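Local coordinates for probable glutathione reductase (Sinorhizobium meliloti, PDB 4DNA), which probably catalyses the NADPH-dependent reduction of glutathione disulfide to glutathione, as an FAD-containing homodimer of the pyridine nucleotide-disulfide oxidoreductase family, at residues A[16-21]-A[101-106]; A[235-238]-A[244-247]; A[340-345]-A[414-419]; A[356-361]-A[454-459]; A[391-396]-A[400-405]. All coordinates share one frame; numbering follows the deposited sequence.

Contact 1 of 5, residues A[16-21]-A[101-106]; sequences GGVRSG and KGLANA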
# COMPACT_ATOMS: atom_id res chain seq x y z
N GLY A 16 8.79 -13.21 21.35
CA GLY A 16 8.89 -12.64 22.69
C GLY A 16 10.20 -12.92 23.42
O GLY A 16 10.83 -12.01 23.97
N GLY A 17 10.61 -14.18 23.42
CA GLY A 17 11.77 -14.62 24.16
C GLY A 17 13.06 -14.07 23.61
O GLY A 17 13.94 -13.64 24.36
N VAL A 18 13.19 -14.09 22.28
CA VAL A 18 14.41 -13.65 21.63
C VAL A 18 14.63 -12.16 21.87
O VAL A 18 15.72 -11.74 22.24
CB VAL A 18 14.40 -13.97 20.12
CG1 VAL A 18 15.49 -13.20 19.39
CG2 VAL A 18 14.58 -15.47 19.91
N ARG A 19 13.57 -11.38 21.67
CA ARG A 19 13.65 -9.96 21.98
C ARG A 19 14.14 -9.79 23.41
O ARG A 19 15.15 -9.13 23.65
CB ARG A 19 12.30 -9.28 21.78
CG ARG A 19 12.32 -7.77 21.97
CD ARG A 19 13.32 -7.04 21.07
NE ARG A 19 13.41 -7.63 19.72
CZ ARG A 19 12.96 -7.06 18.60
NH1 ARG A 19 12.39 -5.87 18.62
NH2 ARG A 19 13.10 -7.70 17.44
N SER A 20 13.44 -10.45 24.34
CA SER A 20 13.75 -10.38 25.75
C SER A 20 15.21 -10.66 26.03
O SER A 20 15.91 -9.82 26.58
CB SER A 20 12.85 -11.32 26.53
OG SER A 20 11.51 -10.86 26.50
N GLY A 21 15.67 -11.84 25.62
CA GLY A 21 17.05 -12.27 25.86
C GLY A 21 18.05 -11.31 25.25
O GLY A 21 18.91 -10.77 25.96
N LYS A 101 22.53 -15.84 15.64
CA LYS A 101 23.69 -14.94 15.58
C LYS A 101 23.45 -13.67 16.41
O LYS A 101 24.36 -13.21 17.11
CB LYS A 101 24.09 -14.62 14.13
CG LYS A 101 25.26 -13.63 14.01
CD LYS A 101 26.39 -14.03 13.05
CE LYS A 101 25.91 -14.45 11.65
NZ LYS A 101 24.86 -13.56 11.07
N GLY A 102 22.23 -13.13 16.35
CA GLY A 102 21.89 -11.92 17.09
C GLY A 102 22.08 -12.08 18.59
O GLY A 102 22.59 -11.18 19.26
N LEU A 103 21.66 -13.23 19.12
CA LEU A 103 21.71 -13.48 20.55
C LEU A 103 23.15 -13.54 21.01
O LEU A 103 23.55 -12.80 21.92
CB LEU A 103 20.95 -14.75 20.92
CG LEU A 103 19.43 -14.57 20.97
CD1 LEU A 103 18.70 -15.84 20.56
CD2 LEU A 103 18.95 -14.10 22.33
N ALA A 104 23.92 -14.41 20.36
CA ALA A 104 25.33 -14.61 20.63
C ALA A 104 26.07 -13.28 20.67
O ALA A 104 26.77 -13.00 21.65
CB ALA A 104 25.93 -15.55 19.61
N ASN A 105 25.91 -12.46 19.63
CA ASN A 105 26.50 -11.11 19.56
C ASN A 105 26.22 -10.19 20.74
O ASN A 105 27.06 -9.36 21.09
CB ASN A 105 26.07 -10.38 18.28
CG ASN A 105 26.61 -11.02 17.03
OD1 ASN A 105 27.71 -11.58 17.03
ND2 ASN A 105 25.85 -10.93 15.94
N ALA A 106 25.04 -10.32 21.34
CA ALA A 106 24.70 -9.56 22.54
C ALA A 106 25.32 -10.19 23.80
O ALA A 106 25.44 -9.52 24.82
CB ALA A 106 23.18 -9.45 22.69
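Leu-103 lays its forked end against the flank of helix 15-25, overlapping Val-18 and the main chain that runs from there to Gly-21. Its two methyls have different partners. CD1 meets a side chain, coming to 4.2 Å from CG2 of Val-18, whereas CD2 rests on backbone, 4.0 Å from O of Val-18 and about as far from C of Gly-21. The two side chains cross at about a right angle, and CD1 of the leucine is straddled by both valine methyls, CG2 marginally the nearer. The first torsion of Val-18, with CG1 anti to its own nitrogen (chi1 165°), turns both methyls to CD1. Gly-21 is the closest residue to Leu-103 along the backbones, with 7.2 Å between the CA atoms of Gly-21 and Leu-103; a CB here would come tight against CD2 of Leu-103, and its absence allows the leucine to lie on the helix surface. No hydrogen bond joins the segments. Within helix 15-25, Ser-20 OG donates to Gly-16 O at 2.9 Å, and Ser-20 N reaches the same oxygen from the opposite face of its plane. Gly-16 N bonds a phosphate oxygen of FAD, and Gly-17 fits the last glycine of a GxGxxG Rossmann fingerprint, so this is the dinucleotide-binding helix. Helix 81-106 covers one flank of it, with Leu-103 also touching Arg-22 of the same helix 15-25 and Ile-110 of strand 109-112, while Arg-19 and Ser-20 pack on Ala-321 of helix 314-329.

Contact 2 of 5, residues A[235-238]-A[244-247]; sequences QSVS and RRVA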
# COMPACT_ATOMS: atom_id res chain seq x y z
N GLN A 235 -18.56 -34.12 12.14
CA GLN A 235 -18.95 -35.19 13.07
C GLN A 235 -17.75 -36.10 13.38
O GLN A 235 -17.47 -36.41 14.55
CB GLN A 235 -20.11 -36.08 12.53
CG GLN A 235 -21.29 -35.38 11.87
CD GLN A 235 -22.37 -34.95 12.83
OE1 GLN A 235 -22.10 -34.29 13.84
NE2 GLN A 235 -23.62 -35.29 12.52
N SER A 236 -17.07 -36.54 12.31
CA SER A 236 -15.91 -37.44 12.40
C SER A 236 -15.14 -37.51 11.08
O SER A 236 -15.71 -37.28 10.00
CB SER A 236 -16.36 -38.85 12.77
OG SER A 236 -17.13 -39.39 11.72
N VAL A 237 -13.86 -37.85 11.17
CA VAL A 237 -13.05 -38.07 10.00
C VAL A 237 -12.63 -39.53 9.97
O VAL A 237 -12.33 -40.12 11.02
CB VAL A 237 -11.78 -37.18 9.98
CG1 VAL A 237 -11.01 -37.36 8.68
CG2 VAL A 237 -12.13 -35.72 10.16
N SER A 238 -12.64 -40.11 8.77
CA SER A 238 -12.06 -41.43 8.54
C SER A 238 -11.34 -41.50 7.18
O SER A 238 -11.61 -40.70 6.27
CB SER A 238 -13.13 -42.50 8.64
OG SER A 238 -13.77 -42.63 7.39
N ARG A 244 -7.21 -41.22 0.97
CA ARG A 244 -7.99 -39.99 1.08
C ARG A 244 -8.84 -39.95 2.34
O ARG A 244 -9.11 -41.00 2.93
CB ARG A 244 -8.87 -39.81 -0.17
CG ARG A 244 -8.19 -39.00 -1.26
CD ARG A 244 -9.15 -38.62 -2.36
NE ARG A 244 -9.07 -39.55 -3.49
CZ ARG A 244 -8.31 -39.36 -4.56
NH1 ARG A 244 -8.30 -40.26 -5.53
NH2 ARG A 244 -7.57 -38.26 -4.68
N ARG A 245 -9.26 -38.75 2.73
CA ARG A 245 -10.03 -38.56 3.96
C ARG A 245 -11.50 -38.28 3.72
O ARG A 245 -11.87 -37.40 2.94
CB ARG A 245 -9.43 -37.46 4.82
CG ARG A 245 -8.19 -37.88 5.60
CD ARG A 245 -6.91 -37.76 4.78
NE ARG A 245 -5.74 -37.92 5.64
CZ ARG A 245 -5.13 -39.07 5.87
NH1 ARG A 245 -4.10 -39.11 6.69
NH2 ARG A 245 -5.54 -40.20 5.30
N VAL A 246 -12.33 -39.06 4.39
CA VAL A 246 -13.76 -38.88 4.35
C VAL A 246 -14.17 -38.19 5.64
O VAL A 246 -13.90 -38.70 6.73
CB VAL A 246 -14.51 -40.21 4.20
CG1 VAL A 246 -15.99 -39.97 3.96
CG2 VAL A 246 -13.91 -41.02 3.06
N ALA A 247 -14.81 -37.04 5.51
CA ALA A 247 -15.27 -36.27 6.65
C ALA A 247 -16.78 -36.23 6.70
O ALA A 247 -17.43 -35.98 5.69
CB ALA A 247 -14.72 -34.86 6.58
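Ser-238 O receives the N-H of Val-246 at 2.6 Å. The return bond, from Ser-238 N to Val-246 O, measures 2.8 Å and is almost straight, at 175° about the hydrogen. Val-246 O is also approached by the CA of Val-237, a C-H...O contact of 3.4 Å beside the conventional bond. Ser-238 and Val-246 thus make the hydrogen-bonded pair of a beta hairpin, and Val-237 with Ala-247 is the adjoining non-hydrogen-bonded pair. Strand 245-249 is the middle of a three-stranded antiparallel meander, which in sequence lies between strands 227-229 and 259-262 of the parallel sheet in the predicted NAD(P)-binding half. Side chains alternate between its faces. On the one with Val-237 and Ala-247, CG1 of Val-237 lies anti to the backbone N (chi1 -175°), which sets it 4.2 Å from CB of Arg-245; beyond CB the arginine bends and leads off. On the other face the Ser-238 hydroxyl lies alongside Val-246, OG to CB 4.1 Å, and Val-246 packs further on Val-256 of strand 254-257. Arg-244, where the second strand is entered, sends its guanidinium outward to salt bridges with Asp-258 and Glu-171.

Contact 3 of 5, residues A[340-345]-A[414-419]; sequences LIATAV and EMAQLL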
# COMPACT_ATOMS: atom_id res chain seq x y z
N LEU A 340 -6.57 -0.07 19.94
CA LEU A 340 -6.26 0.40 18.59
C LEU A 340 -4.98 -0.19 17.99
O LEU A 340 -4.07 0.53 17.60
CB LEU A 340 -6.20 1.93 18.56
CG LEU A 340 -7.54 2.63 18.72
CD1 LEU A 340 -7.35 3.96 19.45
CD2 LEU A 340 -8.21 2.81 17.36
N ILE A 341 -4.92 -1.52 17.95
CA ILE A 341 -3.89 -2.23 17.21
C ILE A 341 -4.50 -2.50 15.83
O ILE A 341 -5.58 -3.10 15.73
CB ILE A 341 -3.44 -3.54 17.94
CG1 ILE A 341 -2.73 -3.21 19.26
CG2 ILE A 341 -2.49 -4.37 17.09
CD1 ILE A 341 -2.69 -4.35 20.26
N ALA A 342 -3.84 -2.03 14.76
CA ALA A 342 -4.23 -2.35 13.39
C ALA A 342 -3.82 -3.79 13.09
O ALA A 342 -2.86 -4.29 13.68
CB ALA A 342 -3.62 -1.38 12.39
N THR A 343 -4.57 -4.47 12.23
CA THR A 343 -4.26 -5.84 11.86
C THR A 343 -4.54 -6.07 10.38
O THR A 343 -5.32 -5.34 9.77
CB THR A 343 -5.06 -6.88 12.67
OG1 THR A 343 -6.45 -6.53 12.67
CG2 THR A 343 -4.55 -6.99 14.10
N ALA A 344 -3.90 -7.09 9.83
CA ALA A 344 -4.16 -7.53 8.46
C ALA A 344 -4.61 -9.00 8.45
O ALA A 344 -4.39 -9.75 9.40
CB ALA A 344 -2.92 -7.33 7.60
N VAL A 345 -5.29 -9.39 7.38
CA VAL A 345 -5.56 -10.79 7.11
C VAL A 345 -5.10 -10.98 5.68
O VAL A 345 -5.58 -10.31 4.77
CB VAL A 345 -7.06 -11.16 7.20
CG1 VAL A 345 -7.28 -12.60 6.77
CG2 VAL A 345 -7.58 -10.94 8.61
N GLU A 414 -0.83 -2.93 4.24
CA GLU A 414 0.02 -1.77 4.27
C GLU A 414 -0.76 -0.54 4.64
O GLU A 414 -0.26 0.32 5.30
CB GLU A 414 0.74 -1.60 2.95
CG GLU A 414 1.60 -2.77 2.56
CD GLU A 414 2.91 -2.80 3.30
OE1 GLU A 414 3.22 -1.86 4.01
OE2 GLU A 414 3.65 -3.77 3.14
N MSE A 415 -1.98 -0.43 4.14
CA MSE A 415 -2.84 0.66 4.47
C MSE A 415 -3.25 0.67 5.90
O MSE A 415 -3.32 1.72 6.53
CB MSE A 415 -4.06 0.54 3.60
CG MSE A 415 -3.77 1.31 2.34
SE MSE A 415 -5.15 0.97 1.02
CE MSE A 415 -6.44 2.26 1.66
N ALA A 416 -3.52 -0.49 6.45
CA ALA A 416 -3.95 -0.53 7.81
C ALA A 416 -2.89 0.01 8.69
O ALA A 416 -3.17 0.71 9.62
CB ALA A 416 -4.26 -1.94 8.22
N GLN A 417 -1.66 -0.33 8.42
CA GLN A 417 -0.61 0.10 9.29
C GLN A 417 -0.52 1.58 9.30
O GLN A 417 -0.47 2.17 10.33
CB GLN A 417 0.71 -0.44 8.80
CG GLN A 417 1.88 0.21 9.50
CD GLN A 417 2.25 -0.49 10.77
OE1 GLN A 417 2.72 -1.60 10.76
NE2 GLN A 417 2.04 0.15 11.87
N LEU A 418 -0.56 2.19 8.13
CA LEU A 418 -0.53 3.65 8.05
C LEU A 418 -1.76 4.30 8.66
O LEU A 418 -1.64 5.18 9.50
CB LEU A 418 -0.31 4.10 6.61
CG LEU A 418 0.99 3.58 6.01
CD1 LEU A 418 1.02 3.84 4.52
CD2 LEU A 418 2.21 4.21 6.68
N LEU A 419 -2.95 3.84 8.26
CA LEU A 419 -4.15 4.31 8.92
C LEU A 419 -4.03 4.21 10.46
O LEU A 419 -4.51 5.09 11.18
CB LEU A 419 -5.37 3.53 8.45
CG LEU A 419 -5.81 3.69 7.00
CD1 LEU A 419 -6.82 2.60 6.64
CD2 LEU A 419 -6.40 5.07 6.77
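Ala-342 and Ala-416 meet where the chain entering the outermost strand of the dimerisation-domain sheet passes over helix 412-424. This is the close part of the contact, made by two alanine methyls. CB of Ala-342 sits 3.5 Å from the carbonyl oxygen of Ala-416, touching backbone more closely than it touches the other methyl, which is 4.3 Å away, CB to CB. Ala-416 answers in kind: its CB comes to 3.9 Å from O of Thr-343. Each methyl thus lies against a carbonyl of the other segment, and the CA atoms of Ala-342 and Ala-416 are 5.9 Å apart. No hydrogen bond crosses.

Further along the strand the fit is looser. Ala-344 is partly exposed and still points its CB toward the helix, but only to 5.6 Å from Ala-416 CB. Thr-343, also partly exposed, turns its side chain away, onto Leu-313 and Thr-353, and that side chain is about 7 Å from the bound FAD. The helix has a second commitment as part of the dimer interface. Gln-417 bonds by NE2 to Met-436 O and by OE1 to Val-438 N of the second subunit, next in sequence to that subunit's His-439, the predicted proton acceptor. The carboxylate of Glu-414 takes two successive N-H groups of the second subunit, OE2 that of Ala-442 and OE1 that of Ala-443.

Contact 4 of 5, residues A[356-361]-A[454-459]; sequences ITEEEA and YRVRNG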
# COMPACT_ATOMS: atom_id res chain seq x y z
N ILE A 356 -12.63 -0.01 15.51
CA ILE A 356 -13.80 -0.83 15.86
C ILE A 356 -14.82 -0.99 14.71
O ILE A 356 -14.89 -0.15 13.81
CB ILE A 356 -14.49 -0.25 17.11
CG1 ILE A 356 -14.94 1.20 16.84
CG2 ILE A 356 -13.55 -0.31 18.30
CD1 ILE A 356 -15.80 1.84 17.92
N THR A 357 -15.61 -2.06 14.75
CA THR A 357 -16.57 -2.34 13.68
C THR A 357 -17.81 -1.42 13.71
O THR A 357 -18.13 -0.82 14.74
CB THR A 357 -17.06 -3.81 13.69
OG1 THR A 357 -18.05 -4.01 14.73
CG2 THR A 357 -15.91 -4.78 13.85
N GLU A 358 -18.52 -1.34 12.59
CA GLU A 358 -19.77 -0.59 12.55
C GLU A 358 -20.75 -1.04 13.62
O GLU A 358 -21.41 -0.21 14.24
CB GLU A 358 -20.44 -0.70 11.19
CG GLU A 358 -21.60 0.25 11.05
CD GLU A 358 -22.42 -0.02 9.81
OE1 GLU A 358 -21.83 -0.50 8.82
OE2 GLU A 358 -23.65 0.23 9.84
N GLU A 359 -20.85 -2.34 13.86
CA GLU A 359 -21.68 -2.84 14.93
C GLU A 359 -21.26 -2.36 16.32
O GLU A 359 -22.11 -2.07 17.17
CB GLU A 359 -21.75 -4.37 14.90
CG GLU A 359 -22.40 -4.99 16.14
CD GLU A 359 -22.37 -6.51 16.12
OE1 GLU A 359 -21.80 -7.09 15.16
OE2 GLU A 359 -22.92 -7.13 17.08
N GLU A 360 -19.96 -2.26 16.57
CA GLU A 360 -19.48 -1.85 17.88
C GLU A 360 -19.75 -0.37 18.09
O GLU A 360 -20.21 0.04 19.16
CB GLU A 360 -17.97 -2.07 18.02
CG GLU A 360 -17.43 -3.47 17.75
CD GLU A 360 -15.94 -3.56 18.08
OE1 GLU A 360 -15.10 -3.75 17.16
OE2 GLU A 360 -15.61 -3.38 19.28
N ALA A 361 -19.47 0.42 17.06
CA ALA A 361 -19.58 1.86 17.15
C ALA A 361 -21.03 2.27 17.33
O ALA A 361 -21.33 3.20 18.07
CB ALA A 361 -18.98 2.53 15.93
N TYR A 454 -24.27 6.86 4.90
CA TYR A 454 -25.44 6.69 5.79
C TYR A 454 -25.07 7.02 7.23
O TYR A 454 -23.89 7.12 7.56
CB TYR A 454 -26.04 5.27 5.72
CG TYR A 454 -25.09 4.12 6.01
CD1 TYR A 454 -24.89 3.66 7.31
CD2 TYR A 454 -24.42 3.47 4.97
CE1 TYR A 454 -24.02 2.59 7.56
CE2 TYR A 454 -23.57 2.40 5.21
CZ TYR A 454 -23.37 1.98 6.51
OH TYR A 454 -22.53 0.93 6.74
N ARG A 455 -26.10 7.17 8.06
CA ARG A 455 -25.94 7.49 9.48
C ARG A 455 -26.61 6.42 10.34
O ARG A 455 -27.57 5.77 9.90
CB ARG A 455 -26.56 8.85 9.79
CG ARG A 455 -25.67 10.05 9.51
CD ARG A 455 -26.46 11.34 9.43
NE ARG A 455 -25.60 12.52 9.28
CZ ARG A 455 -25.56 13.33 8.21
NH1 ARG A 455 -26.34 13.12 7.16
NH2 ARG A 455 -24.72 14.37 8.21
N VAL A 456 -26.11 6.24 11.55
CA VAL A 456 -26.73 5.37 12.54
C VAL A 456 -26.94 6.17 13.82
O VAL A 456 -26.01 6.79 14.34
CB VAL A 456 -25.92 4.09 12.82
CG1 VAL A 456 -26.65 3.18 13.79
CG2 VAL A 456 -25.62 3.33 11.54
N ARG A 457 -28.18 6.19 14.30
CA ARG A 457 -28.55 6.94 15.49
C ARG A 457 -29.25 5.98 16.43
O ARG A 457 -30.18 5.27 16.03
CB ARG A 457 -29.45 8.13 15.14
CG ARG A 457 -30.06 8.84 16.34
CD ARG A 457 -30.55 10.26 16.03
NE ARG A 457 -29.49 11.24 16.28
CZ ARG A 457 -29.23 11.82 17.46
NH1 ARG A 457 -29.96 11.54 18.54
NH2 ARG A 457 -28.22 12.68 17.56
N ASN A 458 -28.80 5.97 17.69
CA ASN A 458 -29.34 5.10 18.73
C ASN A 458 -29.30 3.63 18.35
O ASN A 458 -30.16 2.85 18.74
CB ASN A 458 -30.75 5.55 19.13
CG ASN A 458 -30.77 6.90 19.83
OD1 ASN A 458 -31.69 7.70 19.62
ND2 ASN A 458 -29.76 7.16 20.66
N GLY A 459 -28.27 3.27 17.59
CA GLY A 459 -28.04 1.89 17.18
C GLY A 459 -28.80 1.46 15.94
O GLY A 459 -28.66 0.31 15.49
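Tyr-454 OH donates to Glu-358 OE1 at 2.6 Å, the one hydrogen bond between the segments. The two side chains come from opposite directions, and the hydroxyl meets OE1 from above the carboxylate, 47° out of its plane. Glu-358 gets there by an outstretched chain, with CG anti to the backbone N (chi1 -170°) and the remainder extended.

The rest are non-bonded contacts, mostly at the ring edge. CD lies in the plane of the tyrosine ring at its edge, and OE2 sits 3.3 Å from CE1 of Tyr-454, the carboxylate and ring planes being turned 46° apart. The same OE2 is 4.0 Å from CG2 of Val-456, whose side chain points toward the helix.

Lys-392 of strand 389-396 forms a salt bridge with OE1, giving that oxygen two partners. Arg-461 makes a cation-pi contact with the tyrosine ring. With a leucine in place of Glu-358, the tyrosine hydroxyl would be likely to lose its acceptor and Lys-392 one of its carboxylate mates, in a largely buried setting.

At the helix start the bonds are local. Thr-357 OG1 accepts from Glu-360 N at 3.2 Å, and Glu-360 OE1 accepts from Thr-357 N at 3.0 Å. This reciprocal pair is a capping box; it opens helix 358-364, which follows strand 351-355 in the chain and packs through Ala-361, on Ile-368 and Val-394, against the antiparallel sheet of the dimerisation domain, to which strand 454-457 also belongs.

Contact 5 of 5, residues A[391-396]-A[400-405]; sequences MKLVVN and RKVVGA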
# COMPACT_ATOMS: atom_id res chain seq x y z
N MSE A 391 -13.91 -0.00 0.94
CA MSE A 391 -13.13 0.90 1.80
C MSE A 391 -14.07 1.63 2.71
O MSE A 391 -14.85 2.46 2.25
CB MSE A 391 -12.44 1.92 0.94
CG MSE A 391 -11.17 1.29 0.40
SE MSE A 391 -9.96 2.67 -0.32
CE MSE A 391 -8.37 1.55 -0.64
N LYS A 392 -14.02 1.34 4.01
CA LYS A 392 -15.06 1.82 4.90
C LYS A 392 -14.52 2.52 6.12
O LYS A 392 -13.74 1.96 6.86
CB LYS A 392 -16.00 0.66 5.28
CG LYS A 392 -16.85 0.89 6.51
CD LYS A 392 -18.26 0.36 6.29
CE LYS A 392 -19.00 0.09 7.59
NZ LYS A 392 -18.99 -1.34 7.99
N LEU A 393 -14.96 3.76 6.31
CA LEU A 393 -14.59 4.58 7.45
C LEU A 393 -15.74 4.73 8.42
O LEU A 393 -16.88 4.99 7.99
CB LEU A 393 -14.16 5.97 6.99
CG LEU A 393 -12.76 6.05 6.38
CD1 LEU A 393 -12.49 7.41 5.77
CD2 LEU A 393 -11.75 5.74 7.46
N VAL A 394 -15.46 4.58 9.72
CA VAL A 394 -16.49 4.74 10.76
C VAL A 394 -16.14 5.92 11.68
O VAL A 394 -15.01 6.00 12.20
CB VAL A 394 -16.69 3.45 11.57
CG1 VAL A 394 -17.85 3.61 12.54
CG2 VAL A 394 -16.93 2.26 10.66
N VAL A 395 -17.10 6.83 11.88
CA VAL A 395 -16.85 8.14 12.49
C VAL A 395 -17.84 8.51 13.60
O VAL A 395 -19.06 8.31 13.47
CB VAL A 395 -16.89 9.23 11.40
CG1 VAL A 395 -17.01 10.63 12.00
CG2 VAL A 395 -15.67 9.09 10.50
N ASN A 396 -17.33 9.06 14.70
CA ASN A 396 -18.19 9.54 15.77
C ASN A 396 -18.75 10.93 15.46
O ASN A 396 -18.00 11.89 15.36
CB ASN A 396 -17.44 9.55 17.11
CG ASN A 396 -18.34 9.94 18.28
OD1 ASN A 396 -19.37 10.58 18.13
ND2 ASN A 396 -17.92 9.55 19.47
N ARG A 400 -16.25 13.89 15.35
CA ARG A 400 -15.70 13.73 14.02
C ARG A 400 -14.52 12.73 13.99
O ARG A 400 -13.89 12.53 12.94
CB ARG A 400 -15.39 15.09 13.38
CG ARG A 400 -16.65 15.90 13.11
CD ARG A 400 -17.46 15.24 12.01
NE ARG A 400 -16.97 15.69 10.71
CZ ARG A 400 -17.07 15.01 9.58
NH1 ARG A 400 -17.63 13.81 9.55
NH2 ARG A 400 -16.59 15.53 8.45
N LYS A 401 -14.27 12.07 15.12
CA LYS A 401 -13.21 11.06 15.19
C LYS A 401 -13.44 9.89 14.25
O LYS A 401 -14.51 9.29 14.27
CB LYS A 401 -13.08 10.49 16.62
CG LYS A 401 -12.39 11.37 17.64
CD LYS A 401 -11.04 11.88 17.16
CE LYS A 401 -10.36 12.73 18.24
NZ LYS A 401 -9.85 11.88 19.36
N VAL A 402 -12.43 9.52 13.47
CA VAL A 402 -12.46 8.20 12.85
C VAL A 402 -12.18 7.13 13.92
O VAL A 402 -11.15 7.14 14.54
CB VAL A 402 -11.47 8.07 11.70
CG1 VAL A 402 -11.53 6.66 11.13
CG2 VAL A 402 -11.76 9.11 10.63
N VAL A 403 -13.12 6.23 14.14
CA VAL A 403 -13.00 5.26 15.21
C VAL A 403 -12.77 3.86 14.63
O VAL A 403 -12.51 2.90 15.36
CB VAL A 403 -14.29 5.25 16.11
CG1 VAL A 403 -14.53 6.60 16.77
CG2 VAL A 403 -15.52 4.81 15.31
N GLY A 404 -12.87 3.76 13.31
CA GLY A 404 -12.69 2.51 12.61
C GLY A 404 -12.48 2.77 11.14
O GLY A 404 -13.17 3.61 10.54
N ALA A 405 -11.49 2.07 10.58
CA ALA A 405 -11.22 2.02 9.15
C ALA A 405 -11.00 0.56 8.75
O ALA A 405 -10.27 -0.17 9.43
CB ALA A 405 -10.00 2.84 8.81
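Leu-393 CD2 occupies the apolar centre, 3.6 Å from CB of Ala-405 and 3.8 Å from CG1 of Val-402. Next along the same face, CG2 of Val-395 meets CG2 of Val-402 at 3.9 Å, and Phe-432 of helix 429-433 packs on Leu-393 and Val-402. Replacing Val-395 by an alanine would probably leave Val-402 CG2 without its neighbour across the strands and open a gap beside the Arg-400 guanidinium, which CG1 of Val-395 now touches. The other face carries Val-394, whose CG1 lies 3.8 Å from CG2 of Val-403.

The strands form an antiparallel hairpin interrupted by a classic beta bulge. Val-394 stands opposite two residues, and its O accepts both Val-403 N at 2.7 Å and Gly-404 N at 3.3 Å, while its N donates to Gly-404 O. Val-403 carries the bend, with psi near -8°, and the register slips by one residue before Val-395 pairs with Val-402.

Toward the turn the contacts become polar. Asn-396 N donates to Lys-401 O at 2.9 Å, and Asn-396 O receives Arg-400 N at 2.7 Å; Asn-396 OD1 accepts from Ala-398 N within the turn. Arg-400, folded back at chi2 and chi3, carries its guanidinium to salt bridges with Glu-369 and Asp-430 and gives an NH1 hydrogen bond to Tyr-371 OH.

In the fold
From the N terminus, contact 1 closes first, joining the FAD-binding helix 15-25 to the end of helix 81-106, 80 residues on. Contact 2 follows in series as a short hairpin, its centre 43 Å from that of contact 1. The other three interlock in the C-terminal part. Contacts 3 and 4 cross, since 356-361 opens before 414-419 closes contact 3, and the hairpin of contact 5 falls within both loops. Contact 5 also touches each in space: Leu-419 packs on Ala-405, Ala-361 lies on Val-394, and Ile-356 N probably bonds Val-403 O. Together they tie the dimer-interface helix, the antiparallel sheet and the C-terminal strand 454-457 into one domain.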